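Local coordinates for protein metallopeptidase containing co-catalytic metalloactive site (Shewanella denitrificans OS217, PDB 3B2Y) that probably acts as a zinc-dependent carboxypeptidase-like hydrolase of the M14 peptidase family, with a nickel ion occupying its metal site in this crystal, at residues L66-S72 with R100-L106; F75-A80 with G113-R119; N121-P127 with T144-G148. Numbering follows the deposited sequence.

Interaction 1: residues L66-S72 with R100-L106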
# COMPACT_ATOMS: atom_id res chain seq x y z
N LEU A 66 -1.06 18.68 12.53
CA LEU A 66 -0.88 18.22 11.14
C LEU A 66 -1.65 16.91 10.96
O LEU A 66 -1.76 16.15 11.93
CB LEU A 66 0.59 18.00 10.79
CG LEU A 66 1.59 19.17 10.90
CD1 LEU A 66 3.00 18.67 10.53
CD2 LEU A 66 1.12 20.38 10.03
N PRO A 67 -2.25 16.65 9.76
CA PRO A 67 -2.90 15.38 9.63
C PRO A 67 -1.90 14.22 9.64
O PRO A 67 -0.73 14.37 9.28
CB PRO A 67 -3.63 15.49 8.28
CG PRO A 67 -2.84 16.53 7.51
CD PRO A 67 -2.36 17.47 8.54
N SER A 68 -2.39 13.06 10.05
CA SER A 68 -1.56 11.86 10.12
C SER A 68 -2.08 10.89 9.09
O SER A 68 -3.23 10.48 9.13
CB SER A 68 -1.62 11.22 11.51
OG SER A 68 -1.06 12.07 12.52
N LEU A 69 -1.20 10.52 8.17
CA LEU A 69 -1.54 9.68 7.04
C LEU A 69 -0.52 8.54 7.04
O LEU A 69 0.66 8.75 7.41
CB LEU A 69 -1.45 10.39 5.71
CG LEU A 69 -2.22 11.68 5.49
CD1 LEU A 69 -1.89 12.19 4.07
CD2 LEU A 69 -3.71 11.50 5.69
N LEU A 70 -1.01 7.39 6.66
CA LEU A 70 -0.25 6.18 6.50
C LEU A 70 -0.38 5.70 5.06
O LEU A 70 -1.47 5.58 4.54
CB LEU A 70 -0.75 5.13 7.49
CG LEU A 70 -0.10 3.74 7.41
CD1 LEU A 70 1.41 3.85 7.73
CD2 LEU A 70 -0.83 2.77 8.38
N ILE A 71 0.73 5.29 4.44
CA ILE A 71 0.71 4.57 3.18
C ILE A 71 1.47 3.25 3.41
O ILE A 71 2.54 3.24 4.04
CB ILE A 71 1.44 5.35 2.02
CG1 ILE A 71 0.82 6.72 1.82
CG2 ILE A 71 1.36 4.59 0.68
CD1 ILE A 71 1.71 7.64 0.94
N SER A 72 0.82 2.16 3.01
CA SER A 72 1.37 0.85 3.15
C SER A 72 1.34 0.10 1.83
O SER A 72 0.55 0.37 0.93
CB SER A 72 0.59 0.06 4.21
OG SER A 72 -0.78 -0.08 3.82
N ARG A 100 3.81 19.77 6.54
CA ARG A 100 2.37 19.89 6.49
C ARG A 100 1.61 18.62 6.79
O ARG A 100 0.40 18.66 6.92
CB ARG A 100 1.90 20.55 5.20
CG ARG A 100 1.78 19.71 4.00
CD ARG A 100 1.05 20.53 2.92
NE ARG A 100 0.79 19.67 1.78
CZ ARG A 100 1.72 19.32 0.89
NH1 ARG A 100 2.95 19.83 0.94
NH2 ARG A 100 1.40 18.50 -0.10
N VAL A 101 2.34 17.51 6.97
CA VAL A 101 1.70 16.22 7.21
C VAL A 101 2.60 15.30 8.02
O VAL A 101 3.84 15.27 7.82
CB VAL A 101 1.24 15.58 5.87
CG1 VAL A 101 2.44 15.28 4.99
CG2 VAL A 101 0.37 14.28 6.10
N ASN A 102 2.01 14.55 8.94
CA ASN A 102 2.75 13.46 9.60
C ASN A 102 2.58 12.25 8.71
O ASN A 102 1.56 11.60 8.76
CB ASN A 102 2.19 13.20 10.99
CG ASN A 102 2.29 14.41 11.88
OD1 ASN A 102 3.36 15.02 11.99
ND2 ASN A 102 1.18 14.72 12.58
N LEU A 103 3.50 12.03 7.80
CA LEU A 103 3.34 10.91 6.84
C LEU A 103 4.10 9.71 7.40
O LEU A 103 5.26 9.83 7.81
CB LEU A 103 3.82 11.27 5.44
CG LEU A 103 3.66 10.22 4.30
CD1 LEU A 103 2.19 9.75 4.19
CD2 LEU A 103 4.06 10.78 2.97
N SER A 104 3.38 8.61 7.52
CA SER A 104 3.98 7.33 7.92
C SER A 104 3.98 6.38 6.74
O SER A 104 3.08 6.42 5.93
CB SER A 104 3.21 6.82 9.11
OG SER A 104 3.38 7.71 10.24
N LEU A 105 5.03 5.56 6.63
CA LEU A 105 5.22 4.65 5.47
C LEU A 105 5.56 3.23 5.95
O LEU A 105 6.33 3.06 6.87
CB LEU A 105 6.36 5.18 4.61
CG LEU A 105 6.20 6.60 4.11
CD1 LEU A 105 7.54 7.10 3.58
CD2 LEU A 105 5.11 6.64 3.06
N LEU A 106 4.85 2.25 5.44
CA LEU A 106 5.01 0.82 5.75
C LEU A 106 5.22 0.12 4.38
O LEU A 106 4.31 -0.41 3.78
CB LEU A 106 3.78 0.34 6.54
CG LEU A 106 3.70 -0.97 7.26
CD1 LEU A 106 4.70 -0.98 8.44
CD2 LEU A 106 2.29 -1.09 7.82
O HOH W 1 -1.83 14.11 13.59

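Interaction 2: residues F75-A80 with G113-R119. With NI (nickel (II) ion), chain C.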
# COMPACT_ATOMS: atom_id res chain seq x y z
N PHE A 75 1.93 -6.19 1.06
CA PHE A 75 1.30 -7.29 1.82
C PHE A 75 1.35 -8.59 0.97
O PHE A 75 1.38 -9.68 1.54
CB PHE A 75 -0.17 -6.95 2.12
CG PHE A 75 -0.35 -6.03 3.29
CD1 PHE A 75 -0.22 -4.65 3.15
CD2 PHE A 75 -0.58 -6.55 4.55
CE1 PHE A 75 -0.32 -3.82 4.28
CE2 PHE A 75 -0.73 -5.73 5.67
CZ PHE A 75 -0.57 -4.39 5.55
N HIS A 76 1.24 -8.46 -0.37
CA HIS A 76 1.17 -9.59 -1.28
C HIS A 76 2.38 -9.55 -2.18
O HIS A 76 2.64 -8.56 -2.87
CB HIS A 76 -0.14 -9.59 -2.05
CG HIS A 76 -1.34 -9.76 -1.18
ND1 HIS A 76 -2.47 -9.02 -1.33
CD2 HIS A 76 -1.56 -10.57 -0.10
CE1 HIS A 76 -3.37 -9.38 -0.43
NE2 HIS A 76 -2.85 -10.32 0.33
N GLY A 77 3.16 -10.62 -2.15
CA GLY A 77 4.45 -10.58 -2.81
C GLY A 77 4.46 -10.54 -4.31
O GLY A 77 5.42 -10.10 -4.91
N GLU A 78 3.38 -10.98 -4.93
CA GLU A 78 3.24 -10.88 -6.39
C GLU A 78 2.88 -9.42 -6.80
O GLU A 78 2.91 -9.10 -7.98
CB GLU A 78 2.24 -11.90 -6.94
CG GLU A 78 0.75 -11.59 -7.00
CD GLU A 78 0.08 -11.63 -5.66
OE1 GLU A 78 0.80 -11.46 -4.67
OE2 GLU A 78 -1.17 -11.80 -5.59
N GLU A 79 2.51 -8.59 -5.83
CA GLU A 79 2.05 -7.21 -6.09
C GLU A 79 3.19 -6.19 -5.95
O GLU A 79 3.09 -5.23 -5.23
CB GLU A 79 0.89 -6.90 -5.12
CG GLU A 79 -0.27 -7.85 -5.40
CD GLU A 79 -1.49 -7.71 -4.46
OE1 GLU A 79 -1.52 -6.73 -3.70
OE2 GLU A 79 -2.34 -8.66 -4.47
N ALA A 80 4.28 -6.46 -6.68
CA ALA A 80 5.58 -5.79 -6.47
C ALA A 80 5.62 -4.30 -6.87
O ALA A 80 6.47 -3.51 -6.36
CB ALA A 80 6.72 -6.59 -7.17
N GLY A 113 7.44 -13.20 0.86
CA GLY A 113 6.61 -13.29 -0.33
C GLY A 113 7.16 -12.42 -1.46
O GLY A 113 7.18 -12.85 -2.62
N PHE A 114 7.61 -11.22 -1.13
CA PHE A 114 8.20 -10.28 -2.08
C PHE A 114 9.44 -10.92 -2.74
O PHE A 114 9.58 -10.85 -3.95
CB PHE A 114 8.53 -8.98 -1.37
CG PHE A 114 9.12 -7.92 -2.23
CD1 PHE A 114 8.31 -7.02 -2.92
CD2 PHE A 114 10.49 -7.74 -2.28
CE1 PHE A 114 8.86 -5.98 -3.66
CE2 PHE A 114 11.04 -6.70 -3.02
CZ PHE A 114 10.21 -5.82 -3.71
N LYS A 115 10.32 -11.50 -1.93
CA LYS A 115 11.55 -12.15 -2.43
C LYS A 115 11.21 -13.27 -3.41
O LYS A 115 11.95 -13.52 -4.38
CB LYS A 115 12.38 -12.69 -1.22
CG LYS A 115 13.64 -13.42 -1.60
CD LYS A 115 14.42 -13.82 -0.33
CE LYS A 115 15.46 -14.87 -0.66
NZ LYS A 115 14.80 -16.19 -0.81
N ALA A 116 10.13 -13.99 -3.16
CA ALA A 116 9.81 -15.13 -4.00
C ALA A 116 8.75 -14.83 -5.05
O ALA A 116 8.30 -15.73 -5.77
CB ALA A 116 9.38 -16.28 -3.11
N GLY A 117 8.35 -13.57 -5.14
CA GLY A 117 7.32 -13.11 -6.05
C GLY A 117 5.93 -13.76 -5.95
O GLY A 117 5.21 -13.87 -6.95
N HIS A 118 5.54 -14.19 -4.75
CA HIS A 118 4.20 -14.78 -4.58
C HIS A 118 3.43 -14.13 -3.44
O HIS A 118 3.98 -13.56 -2.54
CB HIS A 118 4.26 -16.32 -4.43
CG HIS A 118 5.11 -16.83 -3.30
ND1 HIS A 118 4.99 -16.38 -2.00
CD2 HIS A 118 6.02 -17.83 -3.25
CE1 HIS A 118 5.84 -17.03 -1.22
NE2 HIS A 118 6.47 -17.92 -1.95
N ARG A 119 2.13 -14.32 -3.49
CA ARG A 119 1.19 -13.64 -2.64
C ARG A 119 1.43 -13.92 -1.18
O ARG A 119 1.44 -12.99 -0.36
CB ARG A 119 -0.17 -14.16 -3.00
CG ARG A 119 -1.38 -13.56 -2.28
CD ARG A 119 -2.63 -14.02 -3.04
NE ARG A 119 -3.78 -13.31 -2.53
CZ ARG A 119 -4.08 -12.06 -2.86
NH1 ARG A 119 -3.33 -11.37 -3.71
NH2 ARG A 119 -5.13 -11.48 -2.30
NI NI C . -3.23 -7.53 -2.79
O HOH W 2 7.98 -9.61 -5.73
O HOH W 3 -4.72 -7.22 -4.52
O HOH W 4 -4.91 -8.17 -2.57

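Interaction 3: residues N121-P127 with T144-G148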
# COMPACT_ATOMS: atom_id res chain seq x y z
N ASN A 121 3.29 -15.35 2.44
CA ASN A 121 4.59 -15.39 2.99
C ASN A 121 5.08 -16.81 2.78
O ASN A 121 4.39 -17.71 2.28
CB ASN A 121 4.61 -14.99 4.49
CG ASN A 121 3.73 -15.87 5.36
OD1 ASN A 121 3.37 -17.01 5.00
ND2 ASN A 121 3.43 -15.38 6.57
N ARG A 122 6.26 -17.05 3.21
CA ARG A 122 6.84 -18.36 2.91
C ARG A 122 6.26 -19.51 3.75
O ARG A 122 6.61 -20.68 3.54
CB ARG A 122 8.32 -18.25 3.05
CG ARG A 122 8.87 -18.46 4.37
CD ARG A 122 10.17 -19.21 4.15
NE ARG A 122 10.92 -19.08 5.36
CZ ARG A 122 10.96 -20.01 6.30
NH1 ARG A 122 10.34 -21.20 6.15
NH2 ARG A 122 11.68 -19.76 7.40
N PHE A 123 5.45 -19.14 4.74
CA PHE A 123 4.69 -20.08 5.55
C PHE A 123 3.27 -20.35 5.02
O PHE A 123 2.51 -21.13 5.63
CB PHE A 123 4.67 -19.62 7.02
CG PHE A 123 5.97 -19.01 7.53
CD1 PHE A 123 7.08 -19.78 7.86
CD2 PHE A 123 6.07 -17.65 7.69
CE1 PHE A 123 8.25 -19.17 8.33
CE2 PHE A 123 7.24 -17.04 8.16
CZ PHE A 123 8.32 -17.79 8.48
N GLY A 124 2.92 -19.83 3.84
CA GLY A 124 1.64 -20.11 3.19
C GLY A 124 0.48 -19.27 3.70
O GLY A 124 -0.66 -19.62 3.45
N GLU A 125 0.76 -18.18 4.40
CA GLU A 125 -0.31 -17.35 4.99
C GLU A 125 -0.48 -16.07 4.17
O GLU A 125 0.51 -15.49 3.73
CB GLU A 125 0.09 -16.93 6.45
CG GLU A 125 0.50 -18.08 7.44
CD GLU A 125 1.10 -17.54 8.79
OE1 GLU A 125 2.00 -16.65 8.75
OE2 GLU A 125 0.61 -17.98 9.87
N ASN A 126 -1.71 -15.59 4.09
CA ASN A 126 -2.06 -14.28 3.52
C ASN A 126 -1.92 -13.16 4.60
O ASN A 126 -2.77 -13.07 5.53
CB ASN A 126 -3.49 -14.32 3.03
CG ASN A 126 -3.90 -13.06 2.27
OD1 ASN A 126 -3.29 -12.00 2.37
ND2 ASN A 126 -4.96 -13.20 1.47
N PRO A 127 -0.88 -12.30 4.50
CA PRO A 127 -0.69 -11.23 5.48
C PRO A 127 -1.81 -10.15 5.54
O PRO A 127 -1.84 -9.37 6.48
CB PRO A 127 0.64 -10.60 5.03
CG PRO A 127 1.34 -11.70 4.30
CD PRO A 127 0.19 -12.25 3.50
N THR A 144 -4.69 -14.34 11.39
CA THR A 144 -3.64 -13.49 10.91
C THR A 144 -2.41 -14.32 10.59
O THR A 144 -2.25 -15.43 11.07
CB THR A 144 -3.24 -12.47 11.99
OG1 THR A 144 -2.95 -13.17 13.21
CG2 THR A 144 -4.33 -11.42 12.23
N SER A 145 -1.58 -13.77 9.71
CA SER A 145 -0.26 -14.26 9.43
C SER A 145 0.70 -13.85 10.54
O SER A 145 0.39 -12.99 11.35
CB SER A 145 0.26 -13.69 8.11
OG SER A 145 0.64 -12.29 8.20
N LEU A 146 1.90 -14.39 10.50
CA LEU A 146 2.94 -13.95 11.37
C LEU A 146 3.14 -12.40 11.29
O LEU A 146 3.19 -11.70 12.33
CB LEU A 146 4.24 -14.70 10.97
CG LEU A 146 5.45 -14.43 11.79
CD1 LEU A 146 5.05 -14.70 13.24
CD2 LEU A 146 6.57 -15.39 11.25
N GLU A 147 3.24 -11.87 10.06
CA GLU A 147 3.38 -10.42 9.83
C GLU A 147 2.20 -9.64 10.41
O GLU A 147 2.42 -8.63 11.05
CB GLU A 147 3.58 -10.08 8.36
CG GLU A 147 4.78 -10.80 7.67
CD GLU A 147 4.51 -12.26 7.30
OE1 GLU A 147 3.35 -12.67 7.45
OE2 GLU A 147 5.47 -13.02 6.91
N GLY A 148 0.98 -10.11 10.19
CA GLY A 148 -0.20 -9.52 10.81
C GLY A 148 -0.14 -9.44 12.32
O GLY A 148 -0.54 -8.47 12.94
O HOH W 5 -2.55 -18.14 10.23
O HOH W 6 -2.40 -11.11 8.76

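Interaction 1: residues L66-S72 with R100-L106
Two neighbouring parallel strands, 68-72 and 102-106, pair here at one edge of the mixed central sheet, forming the beta-strand ends of a beta-alpha-beta crossover whose helix is 81-92. Their axes run 4.7 Å apart at 19°. As parallel pairing requires, each bonding residue of the first strand reaches two residues of the second: Leu69 N donates to Asn102 O (3.0 Å) while Leu69 O accepts from Ser104 N (2.7 Å), and Ile71 N and O do the same with Ser104 O (3.0 Å) and Leu106 N (2.9 Å). Asn102 N to Pro67 O (2.8 Å) starts the series; proline, lacking an amide hydrogen, can still offer its carbonyl. Leu69, Ile71, Leu103 and Leu105 point to one face, where Ile71 CD1 meets Leu103 CD1 at 3.9 Å and Ile71 CB meets Leu105 CD2 at 4.0 Å; helices 81-92 and 253-271 cover these branched side chains. The other face carries Leu70, Ser72 and Leu106 against Phe230, and the smaller, polar Ser68, Asn102 and Ser104. Water 1 joins Leu66 O (2.6 Å) and Ser68 OG (2.4 Å) and weakly accepts from Asn102 ND2 (3.2 Å), which also donates to Arg63 O, while Ser104 OG bonds Gln58. The chemistry differs across the pair: main-chain bonds fix the register, leucine and isoleucine fill the helix-covered face, and on the other face buried Asn102 and Ser104 find polar partners.

Interaction 2: residues F75-A80 with G113-R119
A type I turn from His76 to Glu79, closed by Glu79 N to His76 O at 3.0 Å, lies against the C-terminal end of helix 111-115, where Gly117, with positive phi, forms a Schellman motif. Glycine suits Gly77 as well: its CA is 3.0 Å from His118 O and 3.5 Å from Gly113 C, so a CB would clash. Gly77 N makes a weak hydrogen bond to Arg119 O (3.4 Å), and water 2 links Gly77 O and Phe114 O, 2.7 Å from each. Arg119 supplies the long, charged reach: its NH1 bonds Glu78 OE2 at 2.9 Å in a salt bridge and Glu79 OE2 at 3.0 Å, while its guanidinium stacks on the His76 ring, centres 3.7 Å apart. Nickel takes His76 ND1 (2.2 Å), Glu79 OE1 (2.1 Å) and Glu79 OE2 (2.2 Å), two waters and His170; His76 NE2 hydrogen-bonds Asn126 OD1. The contact sets the metal-binding turn, between strand 68-73 and helix 81-92, beside helix 111-115 and strand 165-172, which carries His170.

Interaction 3: residues N121-P127 with T144-G148
Asn121 opens a type I beta turn, running to Gly124, that faces the capped N-terminus of helix 146-152. Its amide side chain serves both roles: OD1 accepts from Glu125 N (2.9 Å), and ND2 donates to Glu125 OE1 (2.9 Å) and Glu147 OE1 (2.9 Å), with a weaker bond to Glu147 OE2 (3.1 Å). Asparagine fits because it offers donor and acceptor together, and its ND2 lies between two carboxylates that would otherwise repel each other. Phe123 follows on the exposed side of the turn, laying CE2 3.6 Å from Leu146 CD2, an apolar contact at the surface. Gly124 then adopts positive phi, a conformation that favours glycine. At Glu125 the chain sends its carboxylate to the helix start, where OE1 accepts from Leu146 N at 2.9 Å; water 5 joins Glu125 OE2 (3.2 Å) to Thr144 O (2.9 Å). Asn126 turns away from the helix, and its OD1 instead holds His76 of the metal site. Pro127, rigid and compact, fits against Ser145, with its CA 3.2 Å from Ser145 OG; water 6 accepts from Ser145 N (2.9 Å) and weakly donates to Pro127 O (2.9 Å). Ser145 is the N-cap, a place suited to a short hydroxyl side chain: its OG accepts from Gly148 N at 3.0 Å and donates to Glu147 OE1 at 2.8 Å.

Interactions 1 and 2 are buried, whereas interaction 3 is only partly so, with Phe123 exposed. Interaction 1 joins strands of the sheet by regular main-chain bonds and aliphatic cover; its centre is about 24 Å from that of interaction 2, although the chain passes from each strand into a segment of interaction 2. There a loop and helix end replace strands, and charge and metal dominate over apolar contact. Interaction 3, centred about 11 Å from interaction 2, relies on polar side chains that bond one another and a backbone amide at a helix start. These two touch: His76 NE2 lies 2.7 Å from Asn126 OD1, probably hydrogen-bonded, connecting the loop 121-127 to a metal ligand.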